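PDB 1SQ1: chorismate synthase from Campylobacter jejuni, which catalyses the anti-1,4-elimination of phosphate and a hydrogen from 5-enolpyruvylshikimate-3-phosphate to give chorismate, probably with reduced FMN as cofactor. Local coordinates for residues Val21-Asp26 and Arg131-Ala136; Phe145-Gln150 and Leu338-Cys343; Glu177-Asp182 and Gly328-Ser333; His232-Ile237 and Lys241-Gly246. All coordinates share one frame; numbering follows the deposited sequence.

Interaction 1: Val21-Asp26 and Arg131-Ala136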
loop_
_atom_site.group_PDB
_atom_site.type_symbol
_atom_site.label_atom_id
_atom_site.label_comp_id
_atom_site.label_asym_id
_atom_site.label_seq_id
_atom_site.Cartn_x
_atom_site.Cartn_y
_atom_site.Cartn_z
ATOM N N VAL A 21 22.029 -13.410 4.569
ATOM C CA VAL A 21 20.871 -12.646 4.131
ATOM C C VAL A 21 19.702 -13.006 5.044
ATOM O O VAL A 21 19.822 -13.882 5.902
ATOM C CB VAL A 21 20.488 -12.991 2.681
ATOM C CG1 VAL A 21 21.639 -12.678 1.752
ATOM C CG2 VAL A 21 20.118 -14.459 2.577
ATOM N N GLY A 22 18.569 -12.339 4.864
ATOM C CA GLY A 22 17.419 -12.638 5.698
ATOM C C GLY A 22 16.117 -12.163 5.096
ATOM O O GLY A 22 16.100 -11.201 4.324
ATOM N N CYS A 23 15.025 -12.846 5.426
ATOM C CA CYS A 23 13.723 -12.449 4.914
ATOM C C CYS A 23 12.675 -12.465 6.020
ATOM O O CYS A 23 12.900 -13.016 7.100
ATOM C CB CYS A 23 13.289 -13.348 3.751
ATOM S SG CYS A 23 12.563 -14.939 4.159
ATOM N N ILE A 24 11.543 -11.820 5.756
ATOM C CA ILE A 24 10.445 -11.751 6.712
ATOM C C ILE A 24 9.170 -12.033 5.933
ATOM O O ILE A 24 8.913 -11.400 4.913
ATOM C CB ILE A 24 10.338 -10.333 7.356
ATOM C CG1 ILE A 24 11.662 -9.939 8.004
ATOM C CG2 ILE A 24 9.267 -10.314 8.431
ATOM C CD1 ILE A 24 12.090 -10.863 9.126
ATOM N N ILE A 25 8.387 -13.005 6.376
ATOM C CA ILE A 25 7.137 -13.285 5.695
ATOM C C ILE A 25 6.038 -12.916 6.677
ATOM O O ILE A 25 5.891 -13.530 7.735
ATOM C CB ILE A 25 6.984 -14.762 5.307
ATOM C CG1 ILE A 25 8.109 -15.190 4.363
ATOM C CG2 ILE A 25 5.641 -14.966 4.642
ATOM C CD1 ILE A 25 9.343 -15.760 5.062
ATOM N N ASP A 26 5.274 -11.893 6.334
ATOM C CA ASP A 26 4.204 -11.436 7.194
ATOM C C ASP A 26 2.900 -11.706 6.460
ATOM O O ASP A 26 2.841 -11.587 5.240
ATOM C CB ASP A 26 4.401 -9.937 7.477
ATOM C CG ASP A 26 3.409 -9.379 8.482
ATOM O OD1 ASP A 26 3.344 -9.866 9.633
ATOM O OD2 ASP A 26 2.685 -8.433 8.122
ATOM N N ARG A 131 14.646 -14.791 -1.455
ATOM C CA ARG A 131 13.470 -15.066 -2.272
ATOM C C ARG A 131 13.089 -16.533 -2.177
ATOM O O ARG A 131 11.910 -16.872 -2.123
ATOM C CB ARG A 131 13.746 -14.691 -3.727
ATOM C CG ARG A 131 14.568 -13.410 -3.883
ATOM C CD ARG A 131 14.901 -13.093 -5.338
ATOM N NE ARG A 131 13.751 -12.607 -6.091
ATOM C CZ ARG A 131 13.641 -11.377 -6.579
ATOM N NH1 ARG A 131 12.552 -11.026 -7.254
ATOM N NH2 ARG A 131 14.619 -10.500 -6.403
ATOM N N VAL A 132 14.092 -17.409 -2.159
ATOM C CA VAL A 132 13.852 -18.851 -2.050
ATOM C C VAL A 132 13.282 -19.213 -0.663
ATOM O O VAL A 132 12.238 -19.864 -0.571
ATOM C CB VAL A 132 15.153 -19.650 -2.305
ATOM C CG1 VAL A 132 14.890 -21.151 -2.192
ATOM C CG2 VAL A 132 15.686 -19.319 -3.679
ATOM N N ALA A 133 13.950 -18.795 0.409
ATOM C CA ALA A 133 13.442 -19.087 1.745
ATOM C C ALA A 133 11.967 -18.698 1.818
ATOM O O ALA A 133 11.106 -19.532 2.109
ATOM C CB ALA A 133 14.228 -18.320 2.791
ATOM N N GLY A 134 11.690 -17.424 1.545
ATOM C CA GLY A 134 10.329 -16.914 1.582
ATOM C C GLY A 134 9.344 -17.730 0.763
ATOM O O GLY A 134 8.260 -18.057 1.245
ATOM N N GLY A 135 9.701 -18.051 -0.476
ATOM C CA GLY A 135 8.821 -18.854 -1.309
ATOM C C GLY A 135 8.532 -20.211 -0.671
ATOM O O GLY A 135 7.400 -20.713 -0.736
ATOM N N ALA A 136 9.558 -20.807 -0.059
ATOM C CA ALA A 136 9.436 -22.101 0.616
ATOM C C ALA A 136 8.283 -22.037 1.600
ATOM O O ALA A 136 7.344 -22.834 1.550
ATOM C CB ALA A 136 10.727 -22.417 1.362
#
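The flat group where Cys23 meets Ala133 and Gly134 is the peptide joining those last two residues; no aromatic ring takes part. The sulfur of Cys23 lies over one face of this peptide, shifted outward past the nitrogen. SG is 3.7 Å from N of Gly134. The CB of Ala133, beside the same peptide, is 4.0 Å from the Cys23 SG. With chi1 at 81°, SG stands between the backbone N and the carbonyl carbon of its own residue. Ile25 comes from the same side of the strand, two residues on. Its CD1 ends 3.8 Å from CA of Gly134, and its CG1 follows close behind. Gly134 has no side chain, so the sulfur and the isoleucine tip both reach the helix backbone. The axes of segments 21-26 and 131-136 approach to 7.9 Å, at 30° to each other. Ile24 points the other way and packs on Phe13 of the second subunit. On the helix, Ala133 also touches Leu39 of helix 36-45. Helix 128-143 packs here on the antiparallel sheet that holds strand 21-26, an interface between a helical and a sheet layer of the beta-alpha-beta sandwich of chorismate synthases.

Interaction 2: Phe145-Gln150 and Leu338-Cys343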
loop_
_atom_site.group_PDB
_atom_site.type_symbol
_atom_site.label_atom_id
_atom_site.label_comp_id
_atom_site.label_asym_id
_atom_site.label_seq_id
_atom_site.Cartn_x
_atom_site.Cartn_y
_atom_site.Cartn_z
ATOM N N PHE A 145 -3.677 -26.648 0.209
ATOM C CA PHE A 145 -4.743 -26.587 -0.797
ATOM C C PHE A 145 -4.351 -27.415 -2.010
ATOM O O PHE A 145 -4.987 -27.352 -3.068
ATOM C CB PHE A 145 -4.999 -25.144 -1.236
ATOM C CG PHE A 145 -5.675 -24.304 -0.192
ATOM C CD1 PHE A 145 -6.996 -23.902 -0.355
ATOM C CD2 PHE A 145 -4.996 -23.920 0.960
ATOM C CE1 PHE A 145 -7.631 -23.138 0.611
ATOM C CE2 PHE A 145 -5.620 -23.159 1.930
ATOM C CZ PHE A 145 -6.939 -22.763 1.760
ATOM N N ASP A 146 -3.296 -28.198 -1.829
ATOM C CA ASP A 146 -2.751 -29.059 -2.872
ATOM C C ASP A 146 -2.461 -28.346 -4.166
ATOM O O ASP A 146 -2.839 -28.802 -5.251
ATOM C CB ASP A 146 -3.652 -30.267 -3.128
ATOM C CG ASP A 146 -3.338 -31.413 -2.190
ATOM O OD1 ASP A 146 -2.130 -31.751 -2.087
ATOM O OD2 ASP A 146 -4.278 -31.973 -1.569
ATOM N N ILE A 147 -1.780 -27.214 -4.026
ATOM C CA ILE A 147 -1.368 -26.405 -5.157
ATOM C C ILE A 147 0.129 -26.674 -5.259
ATOM O O ILE A 147 0.887 -26.462 -4.308
ATOM C CB ILE A 147 -1.657 -24.908 -4.908
ATOM C CG1 ILE A 147 -3.169 -24.694 -4.811
ATOM C CG2 ILE A 147 -1.099 -24.071 -6.048
ATOM C CD1 ILE A 147 -3.595 -23.260 -4.544
ATOM N N CYS A 148 0.549 -27.174 -6.410
ATOM C CA CYS A 148 1.946 -27.497 -6.600
ATOM C C CYS A 148 2.575 -26.641 -7.676
ATOM O O CYS A 148 2.021 -26.490 -8.765
ATOM C CB CYS A 148 2.087 -28.971 -6.957
ATOM S SG CYS A 148 3.769 -29.566 -6.863
ATOM N N VAL A 149 3.734 -26.080 -7.356
ATOM C CA VAL A 149 4.467 -25.237 -8.289
ATOM C C VAL A 149 5.844 -25.849 -8.528
ATOM O O VAL A 149 6.602 -26.078 -7.584
ATOM C CB VAL A 149 4.627 -23.796 -7.736
ATOM C CG1 VAL A 149 5.452 -22.957 -8.695
ATOM C CG2 VAL A 149 3.259 -23.159 -7.544
ATOM N N GLN A 150 6.158 -26.121 -9.789
ATOM C CA GLN A 150 7.442 -26.708 -10.157
ATOM C C GLN A 150 7.952 -26.073 -11.441
ATOM O O GLN A 150 7.159 -25.686 -12.299
ATOM C CB GLN A 150 7.287 -28.217 -10.340
ATOM C CG GLN A 150 5.846 -28.657 -10.588
ATOM C CD GLN A 150 5.682 -30.166 -10.594
ATOM O OE1 GLN A 150 6.395 -30.884 -9.883
ATOM N NE2 GLN A 150 4.725 -30.654 -11.383
ATOM N N LEU A 338 5.110 -17.303 -3.790
ATOM C CA LEU A 338 4.692 -16.129 -3.022
ATOM C C LEU A 338 3.425 -15.495 -3.585
ATOM O O LEU A 338 2.469 -15.232 -2.854
ATOM C CB LEU A 338 5.810 -15.091 -2.986
ATOM C CG LEU A 338 7.044 -15.440 -2.139
ATOM C CD1 LEU A 338 8.220 -14.673 -2.678
ATOM C CD2 LEU A 338 6.833 -15.113 -0.666
ATOM N N VAL A 339 3.411 -15.252 -4.887
ATOM C CA VAL A 339 2.237 -14.657 -5.504
ATOM C C VAL A 339 0.982 -15.494 -5.228
ATOM O O VAL A 339 0.037 -15.004 -4.607
ATOM C CB VAL A 339 2.418 -14.512 -7.022
ATOM C CG1 VAL A 339 1.196 -13.849 -7.628
ATOM C CG2 VAL A 339 3.663 -13.696 -7.313
ATOM N N LEU A 340 0.966 -16.753 -5.680
ATOM C CA LEU A 340 -0.207 -17.613 -5.469
ATOM C C LEU A 340 -0.672 -17.671 -4.013
ATOM O O LEU A 340 -1.872 -17.584 -3.742
ATOM C CB LEU A 340 0.051 -19.034 -5.974
ATOM C CG LEU A 340 -0.038 -19.194 -7.496
ATOM C CD1 LEU A 340 0.270 -20.620 -7.868
ATOM C CD2 LEU A 340 -1.411 -18.775 -7.997
ATOM N N ALA A 341 0.267 -17.809 -3.081
ATOM C CA ALA A 341 -0.083 -17.866 -1.675
ATOM C C ALA A 341 -0.599 -16.511 -1.251
ATOM O O ALA A 341 -1.232 -16.376 -0.206
ATOM C CB ALA A 341 1.118 -18.237 -0.861
ATOM N N ASP A 342 -0.310 -15.493 -2.058
ATOM C CA ASP A 342 -0.777 -14.144 -1.753
ATOM C C ASP A 342 -2.220 -13.979 -2.263
ATOM O O ASP A 342 -3.075 -13.508 -1.527
ATOM C CB ASP A 342 0.174 -13.098 -2.371
ATOM C CG ASP A 342 -0.199 -11.652 -2.015
ATOM O OD1 ASP A 342 0.421 -10.736 -2.602
ATOM O OD2 ASP A 342 -1.094 -11.419 -1.169
ATOM N N CYS A 343 -2.503 -14.393 -3.497
ATOM C CA CYS A 343 -3.864 -14.266 -4.026
ATOM C C CYS A 343 -4.819 -15.142 -3.237
ATOM O O CYS A 343 -6.012 -14.841 -3.117
ATOM C CB CYS A 343 -3.948 -14.712 -5.483
ATOM S SG CYS A 343 -2.784 -13.936 -6.603
#
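Just before Leu340, which touches Ile147 and Val149, the carbonyl oxygen of Val339 takes two backbone bonds. The N of Asp342 and the N of Cys343 both donate to this O, the latter at 2.8 Å. These bonds belong to helix 325-346, from which Leu340 projects. Leu340 makes the contact with one methyl. Its CG is anti to its carbonyl carbon, and chi2 of 179° sets CD1 anti to CA, so the methyl extends away from the helix. CD1 of Leu340 lies 3.9 Å from CG2 of Val149. The same CD1 lies 4.1 Å from CG2 of Ile147. Ile147 and Val149 alternate with Cys148, which points away, so one face of the chain here offers two methyls, CG2 of each residue, to the helix. The path into this region is a Schellman motif. Asp146, with positive phi, ends helix 128-143, and N of Ile147 bonds back to O of Leu142. The chain then enters strand 148-156 of the second antiparallel sheet. Val211 of strand 205-212 also touches Val149 and Leu340, and Leu142 packs on Ile147 and Leu340. On the outer side, the ring of Phe145 meets Tyr359 of the fourth subunit edge-to-face.

Interaction 3: Glu177-Asp182 and Gly328-Ser333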
loop_
_atom_site.group_PDB
_atom_site.type_symbol
_atom_site.label_atom_id
_atom_site.label_comp_id
_atom_site.label_asym_id
_atom_site.label_seq_id
_atom_site.Cartn_x
_atom_site.Cartn_y
_atom_site.Cartn_z
ATOM N N GLU A 177 20.957 -32.253 -12.678
ATOM C CA GLU A 177 21.816 -31.273 -12.035
ATOM C C GLU A 177 21.489 -29.889 -12.556
ATOM O O GLU A 177 21.896 -28.891 -11.969
ATOM C CB GLU A 177 23.289 -31.574 -12.318
ATOM C CG GLU A 177 23.649 -33.047 -12.258
ATOM C CD GLU A 177 23.622 -33.713 -13.630
ATOM O OE1 GLU A 177 22.601 -33.578 -14.350
ATOM O OE2 GLU A 177 24.625 -34.379 -13.987
ATOM N N ILE A 178 20.765 -29.827 -13.668
ATOM C CA ILE A 178 20.408 -28.534 -14.244
ATOM C C ILE A 178 18.900 -28.346 -14.428
ATOM O O ILE A 178 18.452 -27.395 -15.072
ATOM C CB ILE A 178 21.149 -28.289 -15.594
ATOM C CG1 ILE A 178 20.903 -29.444 -16.560
ATOM C CG2 ILE A 178 22.632 -28.140 -15.342
ATOM C CD1 ILE A 178 21.523 -29.232 -17.932
ATOM N N PHE A 179 18.122 -29.254 -13.847
ATOM C CA PHE A 179 16.662 -29.191 -13.912
ATOM C C PHE A 179 16.112 -29.341 -15.327
ATOM O O PHE A 179 15.040 -28.825 -15.643
ATOM C CB PHE A 179 16.164 -27.872 -13.304
ATOM C CG PHE A 179 16.775 -27.554 -11.960
ATOM C CD1 PHE A 179 17.557 -26.410 -11.789
ATOM C CD2 PHE A 179 16.601 -28.412 -10.874
ATOM C CE1 PHE A 179 18.157 -26.128 -10.561
ATOM C CE2 PHE A 179 17.199 -28.136 -9.642
ATOM C CZ PHE A 179 17.978 -26.993 -9.488
ATOM N N CYS A 180 16.844 -30.059 -16.171
ATOM C CA CYS A 180 16.438 -30.296 -17.551
ATOM C C CYS A 180 15.038 -30.915 -17.617
ATOM O O CYS A 180 14.716 -31.795 -16.825
ATOM C CB CYS A 180 17.451 -31.230 -18.224
ATOM S SG CYS A 180 17.093 -31.636 -19.960
ATOM N N LEU A 181 14.217 -30.454 -18.562
ATOM C CA LEU A 181 12.851 -30.967 -18.749
ATOM C C LEU A 181 12.714 -31.809 -20.022
ATOM O O LEU A 181 11.646 -32.348 -20.305
ATOM C CB LEU A 181 11.837 -29.813 -18.808
ATOM C CG LEU A 181 11.623 -28.975 -17.545
ATOM C CD1 LEU A 181 10.648 -27.850 -17.835
ATOM C CD2 LEU A 181 11.101 -29.858 -16.430
ATOM N N ASP A 182 13.796 -31.897 -20.789
ATOM C CA ASP A 182 13.829 -32.674 -22.025
ATOM C C ASP A 182 15.099 -33.521 -21.954
ATOM O O ASP A 182 16.185 -33.046 -22.272
ATOM C CB ASP A 182 13.891 -31.749 -23.248
ATOM C CG ASP A 182 13.485 -32.455 -24.532
ATOM O OD1 ASP A 182 13.568 -31.850 -25.621
ATOM O OD2 ASP A 182 13.067 -33.621 -24.452
ATOM N N GLY A 328 18.173 -19.635 -11.589
ATOM C CA GLY A 328 16.993 -18.809 -11.750
ATOM C C GLY A 328 15.687 -19.570 -11.790
ATOM O O GLY A 328 14.643 -19.032 -11.424
ATOM N N SER A 329 15.726 -20.815 -12.246
ATOM C CA SER A 329 14.505 -21.604 -12.313
ATOM C C SER A 329 14.022 -21.847 -10.889
ATOM O O SER A 329 12.816 -21.831 -10.627
ATOM C CB SER A 329 14.757 -22.945 -12.990
ATOM O OG SER A 329 15.421 -23.832 -12.106
ATOM N N VAL A 330 14.962 -22.064 -9.966
ATOM C CA VAL A 330 14.608 -22.296 -8.563
ATOM C C VAL A 330 13.938 -21.056 -7.959
ATOM O O VAL A 330 13.040 -21.166 -7.124
ATOM C CB VAL A 330 15.857 -22.645 -7.695
ATOM C CG1 VAL A 330 15.419 -22.998 -6.280
ATOM C CG2 VAL A 330 16.634 -23.791 -8.307
ATOM N N VAL A 331 14.391 -19.880 -8.383
ATOM C CA VAL A 331 13.845 -18.623 -7.895
ATOM C C VAL A 331 12.499 -18.339 -8.558
ATOM O O VAL A 331 11.574 -17.852 -7.905
ATOM C CB VAL A 331 14.810 -17.456 -8.165
ATOM C CG1 VAL A 331 14.173 -16.145 -7.751
ATOM C CG2 VAL A 331 16.106 -17.678 -7.404
ATOM N N ALA A 332 12.386 -18.644 -9.848
ATOM C CA ALA A 332 11.129 -18.433 -10.553
ATOM C C ALA A 332 10.034 -19.216 -9.826
ATOM O O ALA A 332 8.872 -18.807 -9.815
ATOM C CB ALA A 332 11.246 -18.900 -11.983
ATOM N N SER A 333 10.403 -20.337 -9.208
ATOM C CA SER A 333 9.422 -21.128 -8.468
ATOM C C SER A 333 8.996 -20.388 -7.208
ATOM O O SER A 333 7.808 -20.176 -6.980
ATOM C CB SER A 333 9.984 -22.500 -8.084
ATOM O OG SER A 333 9.864 -23.422 -9.155
#
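The side chain of Phe179 leaves its loop at CB and heads for Ser329 and Val330 on helix 325-346. The backbone of Phe179 is in the left-handed region, with phi 64° and psi 29°. Its chi1 of -48° puts CG beside its own backbone N. Ring atom CG is already 4.0 Å from OG of Ser329. CD1 comes nearer, at 3.4 Å from the same OG. Further out, CE1 passes from the serine to the valine: it is 3.6 Å from CG2 of Val330 and a little farther from the Ser329 hydroxyl. At the tip, CZ is 3.7 Å from CG2 of Val330. The ring therefore meets two successive residues of the helix obliquely, the polar one near its base and the apolar one near its end. The hydroxyl of Ser329 is bonded to O of Val326, one turn back, and Ser329 also packs on Val207. Val330 lies close to Arg46, a predicted NADP(+)-binding residue. The loop itself is held by backbone bonds of Leu181 with Val153 and with Asp169. It runs between helices 170-175 and 186-198. Since the serine's polar end is engaged within its own helix, it meets the ring as a packing surface. The contact rests on shape and dispersion, not on directed bonds.

Interaction 4: His232-Ile237 and Lys241-Gly246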
loop_
_atom_site.group_PDB
_atom_site.type_symbol
_atom_site.label_atom_id
_atom_site.label_comp_id
_atom_site.label_asym_id
_atom_site.label_seq_id
_atom_site.Cartn_x
_atom_site.Cartn_y
_atom_site.Cartn_z
ATOM N N HIS A 232 5.186 -9.479 -12.900
ATOM C CA HIS A 232 5.925 -8.553 -12.059
ATOM C C HIS A 232 6.972 -9.298 -11.232
ATOM O O HIS A 232 8.137 -8.889 -11.173
ATOM C CB HIS A 232 4.923 -7.822 -11.166
ATOM C CG HIS A 232 5.513 -6.787 -10.262
ATOM N ND1 HIS A 232 6.483 -7.087 -9.326
ATOM C CD2 HIS A 232 5.178 -5.494 -10.049
ATOM C CE1 HIS A 232 6.705 -6.022 -8.568
ATOM N NE2 HIS A 232 5.924 -5.048 -8.987
ATOM N N ALA A 233 6.576 -10.406 -10.616
ATOM C CA ALA A 233 7.515 -11.178 -9.811
ATOM C C ALA A 233 8.586 -11.889 -10.657
ATOM O O ALA A 233 9.722 -12.001 -10.226
ATOM C CB ALA A 233 6.761 -12.182 -8.947
ATOM N N LEU A 234 8.221 -12.355 -11.854
ATOM C CA LEU A 234 9.157 -13.042 -12.736
ATOM C C LEU A 234 10.118 -12.074 -13.461
ATOM O O LEU A 234 11.340 -12.275 -13.426
ATOM C CB LEU A 234 8.388 -13.912 -13.741
ATOM C CG LEU A 234 7.653 -15.118 -13.124
ATOM C CD1 LEU A 234 6.829 -15.904 -14.171
ATOM C CD2 LEU A 234 8.685 -16.040 -12.484
HETATM N N MSE A 235 9.588 -11.033 -14.113
HETATM C CA MSE A 235 10.437 -10.036 -14.802
HETATM C C MSE A 235 11.393 -9.436 -13.780
HETATM O O MSE A 235 12.523 -9.082 -14.108
HETATM C CB MSE A 235 9.600 -8.890 -15.394
HETATM C CG MSE A 235 9.058 -9.076 -16.814
HETATM SE SE MSE A 235 10.400 -9.069 -18.205
HETATM C CE MSE A 235 11.733 -8.046 -17.263
ATOM N N GLY A 236 10.920 -9.306 -12.544
ATOM C CA GLY A 236 11.746 -8.746 -11.489
ATOM C C GLY A 236 12.994 -9.561 -11.184
ATOM O O GLY A 236 13.979 -9.042 -10.652
ATOM N N ILE A 237 12.950 -10.846 -11.516
ATOM C CA ILE A 237 14.076 -11.727 -11.276
ATOM C C ILE A 237 15.283 -11.274 -12.087
ATOM O O ILE A 237 15.141 -10.801 -13.216
ATOM C CB ILE A 237 13.746 -13.178 -11.662
ATOM C CG1 ILE A 237 12.580 -13.679 -10.812
ATOM C CG2 ILE A 237 14.999 -14.048 -11.501
ATOM C CD1 ILE A 237 12.249 -15.150 -10.966
ATOM N N LYS A 241 14.379 -11.281 -19.134
ATOM C CA LYS A 241 14.060 -10.295 -20.156
ATOM C C LYS A 241 12.742 -10.567 -20.907
ATOM O O LYS A 241 12.333 -9.789 -21.778
ATOM C CB LYS A 241 15.220 -10.200 -21.148
ATOM C CG LYS A 241 16.571 -9.891 -20.511
ATOM C CD LYS A 241 16.585 -8.565 -19.762
ATOM C CE LYS A 241 16.258 -7.378 -20.651
ATOM N NZ LYS A 241 16.311 -6.144 -19.825
ATOM N N ALA A 242 12.083 -11.672 -20.583
ATOM C CA ALA A 242 10.809 -11.994 -21.213
ATOM C C ALA A 242 9.985 -12.952 -20.361
ATOM O O ALA A 242 10.528 -13.782 -19.626
ATOM C CB ALA A 242 11.036 -12.583 -22.594
ATOM N N VAL A 243 8.668 -12.824 -20.474
ATOM C CA VAL A 243 7.742 -13.659 -19.732
ATOM C C VAL A 243 6.556 -14.061 -20.582
ATOM O O VAL A 243 5.925 -13.218 -21.237
ATOM C CB VAL A 243 7.200 -12.931 -18.530
ATOM C CG1 VAL A 243 6.236 -13.820 -17.796
ATOM C CG2 VAL A 243 8.336 -12.505 -17.642
ATOM N N GLU A 244 6.250 -15.355 -20.566
ATOM C CA GLU A 244 5.130 -15.866 -21.345
ATOM C C GLU A 244 4.101 -16.611 -20.519
ATOM O O GLU A 244 4.427 -17.316 -19.565
ATOM C CB GLU A 244 5.611 -16.815 -22.440
ATOM C CG GLU A 244 6.287 -16.148 -23.609
ATOM C CD GLU A 244 6.561 -17.128 -24.717
ATOM O OE1 GLU A 244 7.268 -18.125 -24.466
ATOM O OE2 GLU A 244 6.062 -16.902 -25.839
ATOM N N ILE A 245 2.845 -16.462 -20.903
ATOM C CA ILE A 245 1.780 -17.166 -20.222
ATOM C C ILE A 245 0.991 -17.932 -21.263
ATOM O O ILE A 245 0.280 -17.349 -22.085
ATOM C CB ILE A 245 0.857 -16.202 -19.458
ATOM C CG1 ILE A 245 1.646 -15.535 -18.322
ATOM C CG2 ILE A 245 -0.339 -16.960 -18.910
ATOM C CD1 ILE A 245 0.848 -14.590 -17.489
ATOM N N GLY A 246 1.148 -19.248 -21.239
ATOM C CA GLY A 246 0.441 -20.080 -22.185
ATOM C C GLY A 246 1.003 -19.911 -23.574
ATOM O O GLY A 246 2.219 -19.827 -23.734
#
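Val243 fits closely against Leu234 and Met235, while Lys241 and Ala242 meet the same helix end more loosely. On the close side one methyl does most of the work. CG2 of Val243 is 3.6 Å from CG of Met235, a selenomethionine. It is also 4.0 Å from the backbone N of Met235 and 4.1 Å from CB of Leu234. With chi1 of Val243 at 179°, CG2 lies anti to the carbonyl carbon, and the methyl settles against the last turn of helix 226-235. On the looser side, the Met235 chain bends at chi2 and chi3 and lays its selenium over the strand backbone. SE is 3.9 Å from C of Lys241 and equally far from N of Ala242. The side chain of Lys241 leaves the contact. Its NZ bonds to O of Ser273 of the third subunit, near a bound sulfate and the predicted FMN-binding Lys293. Residues Ala242 to Glu244 pair with an antiparallel strand of that subunit, which carries the sheet across the interface. The short turn between helix and strand includes Asn238 and Ala239, both predicted to bind FMN. Between helix and strand the side-chain contacts are apolar, apart from the selenium resting on a peptide, whereas the charged end of Lys241 bonds across the subunit interface.

Overall arrangement
From the N terminus, interaction 1 is the first to close, bringing helix 128-143 back onto strand 21-26 over a loop of 104 residues. It is complete before interaction 2 opens just past that helix. Interaction 2 joins the start of strand 148-156 to helix 325-346 and spans 187 intervening residues. Interaction 3 is nested inside it and ties the loop between helices 170-175 and 186-198 to the same helix, nearer its start. Interaction 4 is nested in turn within interaction 3 and is the most local, with three residues between its segments. None of the four cross. Interactions 1, 2 and 4 tie the two antiparallel sheets to helices 128-143, 325-346 and 226-235. Val331 of interaction 3 touches Arg131 of interaction 1 and Ile237 of interaction 4.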